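Local coordinates for copper homeostasis operon regulatory protein (Thermus thermophilus, PDB 3AAI) that probably binds operator DNA and represses transcription of a copper homeostasis operon, with metal binding relieving that repression, at residues A[26-30]-A[47-51]. Numbering follows the deposited sequence.
Sequences HLEGI and QLKAV
Helix segments 26-30 and 47-51 run nearly antiparallel at 162°, their axes 9.9 Å apart, with His26 level with Val51 and Ile30 level with Gln47. One hydrogen bond crosses the interface. His26 NE2 donates to Gln47 OE1 at 2.6 Å. The bond is almost straight, 174° at the hydrogen, and OE1 lies close to the plane of the imidazole. The amide is turned well away from that plane. The His26 ring reaches across because CG stands anti to the backbone N (chi1 -164°). The Gln47 chain is bent at its second torsion, and OE1 meets the ring at its edge. Val51 covers one face of the ring in a CH-pi contact, with CG2 3.6 Å from the ring centroid. Ala50 CB approaches His26 CE1 obliquely. An alanine in place of His26 is likely to leave Gln47 OE1 without this donor and to take the ring away from Val51 CG2. Deeper in, Ile30 CD1 packs against the other helix. It lies 3.7 Å from Leu48 CD2 and equally far from Val51 CG2, and also packs on Gln47 CB. Leu27 CD1 adds a looser contact to Val51 CG1, at 4.2 Å. The contact joins helix 10-34 to helix 41-69 near the connection between them, which includes the short strand 38-39. The protein is an all-alpha four-helix bundle, and this antiparallel pair probably supplies two of its helices. The second subunit continues the apolar layer: its Leu55 packs on Leu27 and its Leu20 on Ile30.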
ATOM      1  N   HIS A  26      18.713  -6.429   9.499  1.00 27.60           N
ATOM      2  CA  HIS A  26      17.436  -7.099   9.757  1.00 29.68           C
ATOM      3  C   HIS A  26      17.116  -8.017   8.575  1.00 31.06           C
ATOM      4  O   HIS A  26      16.678  -9.158   8.745  1.00 28.94           O
ATOM      5  CB  HIS A  26      16.327  -6.051   9.914  1.00 31.41           C
ATOM      6  CG  HIS A  26      15.073  -6.570  10.549  1.00 26.77           C
ATOM      7  ND1 HIS A  26      14.087  -5.736  11.033  1.00 32.32           N
ATOM      8  CD2 HIS A  26      14.641  -7.834  10.777  1.00 31.34           C
ATOM      9  CE1 HIS A  26      13.103  -6.464  11.531  1.00 26.32           C
ATOM     10  NE2 HIS A  26      13.414  -7.740  11.388  1.00 29.12           N
ATOM     11  N   LEU A  27      17.356  -7.515   7.368  1.00 29.30           N
ATOM     12  CA  LEU A  27      17.090  -8.280   6.159  1.00 31.77           C
ATOM     13  C   LEU A  27      17.882  -9.587   6.140  1.00 29.27           C
ATOM     14  O   LEU A  27      17.364 -10.628   5.725  1.00 29.46           O
ATOM     15  CB  LEU A  27      17.424  -7.431   4.923  1.00 32.52           C
ATOM     16  CG  LEU A  27      16.764  -7.819   3.598  1.00 46.87           C
ATOM     17  CD1 LEU A  27      15.268  -8.046   3.813  1.00 44.93           C
ATOM     18  CD2 LEU A  27      16.994  -6.699   2.566  1.00 44.07           C
ATOM     19  N   GLU A  28      19.132  -9.546   6.592  1.00 25.88           N
ATOM     20  CA  GLU A  28      19.950 -10.756   6.629  1.00 33.19           C
ATOM     21  C   GLU A  28      19.381 -11.760   7.628  1.00 31.78           C
ATOM     22  O   GLU A  28      19.577 -12.969   7.490  1.00 29.71           O
ATOM     23  CB  GLU A  28      21.395 -10.430   7.011  1.00 38.47           C
ATOM     24  CG  GLU A  28      22.090  -9.526   6.032  1.00 48.01           C
ATOM     25  CD  GLU A  28      23.577  -9.434   6.291  1.00 52.04           C
ATOM     26  OE1 GLU A  28      24.244 -10.492   6.271  1.00 50.96           O
ATOM     27  OE2 GLU A  28      24.072  -8.307   6.512  1.00 58.56           O
ATOM     28  N   GLY A  29      18.694 -11.251   8.646  1.00 29.74           N
ATOM     29  CA  GLY A  29      18.088 -12.135   9.626  1.00 29.58           C
ATOM     30  C   GLY A  29      16.969 -12.935   8.978  1.00 26.23           C
ATOM     31  O   GLY A  29      16.766 -14.104   9.295  1.00 29.93           O
ATOM     32  N   ILE A  30      16.236 -12.306   8.065  1.00 28.41           N
ATOM     33  CA  ILE A  30      15.143 -12.997   7.391  1.00 29.62           C
ATOM     34  C   ILE A  30      15.750 -14.056   6.472  1.00 30.53           C
ATOM     35  O   ILE A  30      15.199 -15.150   6.293  1.00 31.51           O
ATOM     36  CB  ILE A  30      14.279 -12.012   6.576  1.00 28.42           C
ATOM     37  CG1 ILE A  30      13.732 -10.924   7.511  1.00 28.90           C
ATOM     38  CG2 ILE A  30      13.129 -12.763   5.896  1.00 26.47           C
ATOM     39  CD1 ILE A  30      12.783  -9.944   6.847  1.00 29.19           C
ATOM     40  N   GLN A  47       8.450 -10.299  10.089  1.00 28.12           N
ATOM     41  CA  GLN A  47       9.782  -9.704   9.967  1.00 34.16           C
ATOM     42  C   GLN A  47       9.825  -8.847   8.693  1.00 31.59           C
ATOM     43  O   GLN A  47      10.331  -7.722   8.706  1.00 28.53           O
ATOM     44  CB  GLN A  47      10.866 -10.791   9.906  1.00 26.73           C
ATOM     45  CG  GLN A  47      11.018 -11.648  11.173  1.00 33.50           C
ATOM     46  CD  GLN A  47      11.489 -10.861  12.393  1.00 39.24           C
ATOM     47  OE1 GLN A  47      12.025  -9.755  12.275  1.00 27.55           O
ATOM     48  NE2 GLN A  47      11.304 -11.439  13.571  1.00 36.30           N
ATOM     49  N   LEU A  48       9.282  -9.379   7.601  1.00 28.10           N
ATOM     50  CA  LEU A  48       9.262  -8.661   6.330  1.00 27.60           C
ATOM     51  C   LEU A  48       8.532  -7.332   6.458  1.00 33.11           C
ATOM     52  O   LEU A  48       9.005  -6.299   5.973  1.00 31.86           O
ATOM     53  CB  LEU A  48       8.589  -9.507   5.247  1.00 28.92           C
ATOM     54  CG  LEU A  48       9.417 -10.657   4.687  1.00 29.04           C
ATOM     55  CD1 LEU A  48       8.531 -11.541   3.823  1.00 30.78           C
ATOM     56  CD2 LEU A  48      10.603 -10.101   3.896  1.00 30.40           C
ATOM     57  N   LYS A  49       7.375  -7.361   7.115  1.00 33.19           N
ATOM     58  CA  LYS A  49       6.592  -6.152   7.301  1.00 30.09           C
ATOM     59  C   LYS A  49       7.344  -5.167   8.179  1.00 34.39           C
ATOM     60  O   LYS A  49       7.209  -3.951   8.018  1.00 29.69           O
ATOM     61  CB  LYS A  49       5.224  -6.479   7.914  1.00 38.82           C
ATOM     62  CG  LYS A  49       4.287  -7.209   6.963  1.00 53.03           C
ATOM     63  CD  LYS A  49       4.030  -6.387   5.702  1.00 58.16           C
ATOM     64  CE  LYS A  49       3.355  -7.210   4.613  1.00 62.99           C
ATOM     65  NZ  LYS A  49       2.015  -7.711   5.026  1.00 67.36           N
ATOM     66  N   ALA A  50       8.134  -5.696   9.111  1.00 30.33           N
ATOM     67  CA  ALA A  50       8.921  -4.868  10.013  1.00 29.47           C
ATOM     68  C   ALA A  50      10.015  -4.161   9.208  1.00 29.81           C
ATOM     69  O   ALA A  50      10.246  -2.964   9.378  1.00 33.56           O
ATOM     70  CB  ALA A  50       9.543  -5.739  11.133  1.00 23.87           C
ATOM     71  N   VAL A  51      10.689  -4.904   8.338  1.00 30.24           N
ATOM     72  CA  VAL A  51      11.731  -4.325   7.502  1.00 34.57           C
ATOM     73  C   VAL A  51      11.105  -3.298   6.561  1.00 32.79           C
ATOM     74  O   VAL A  51      11.672  -2.225   6.335  1.00 33.47           O
ATOM     75  CB  VAL A  51      12.465  -5.408   6.680  1.00 37.61           C
ATOM     76  CG1 VAL A  51      13.423  -4.761   5.676  1.00 34.42           C
ATOM     77  CG2 VAL A  51      13.252  -6.314   7.624  1.00 33.81           C
TER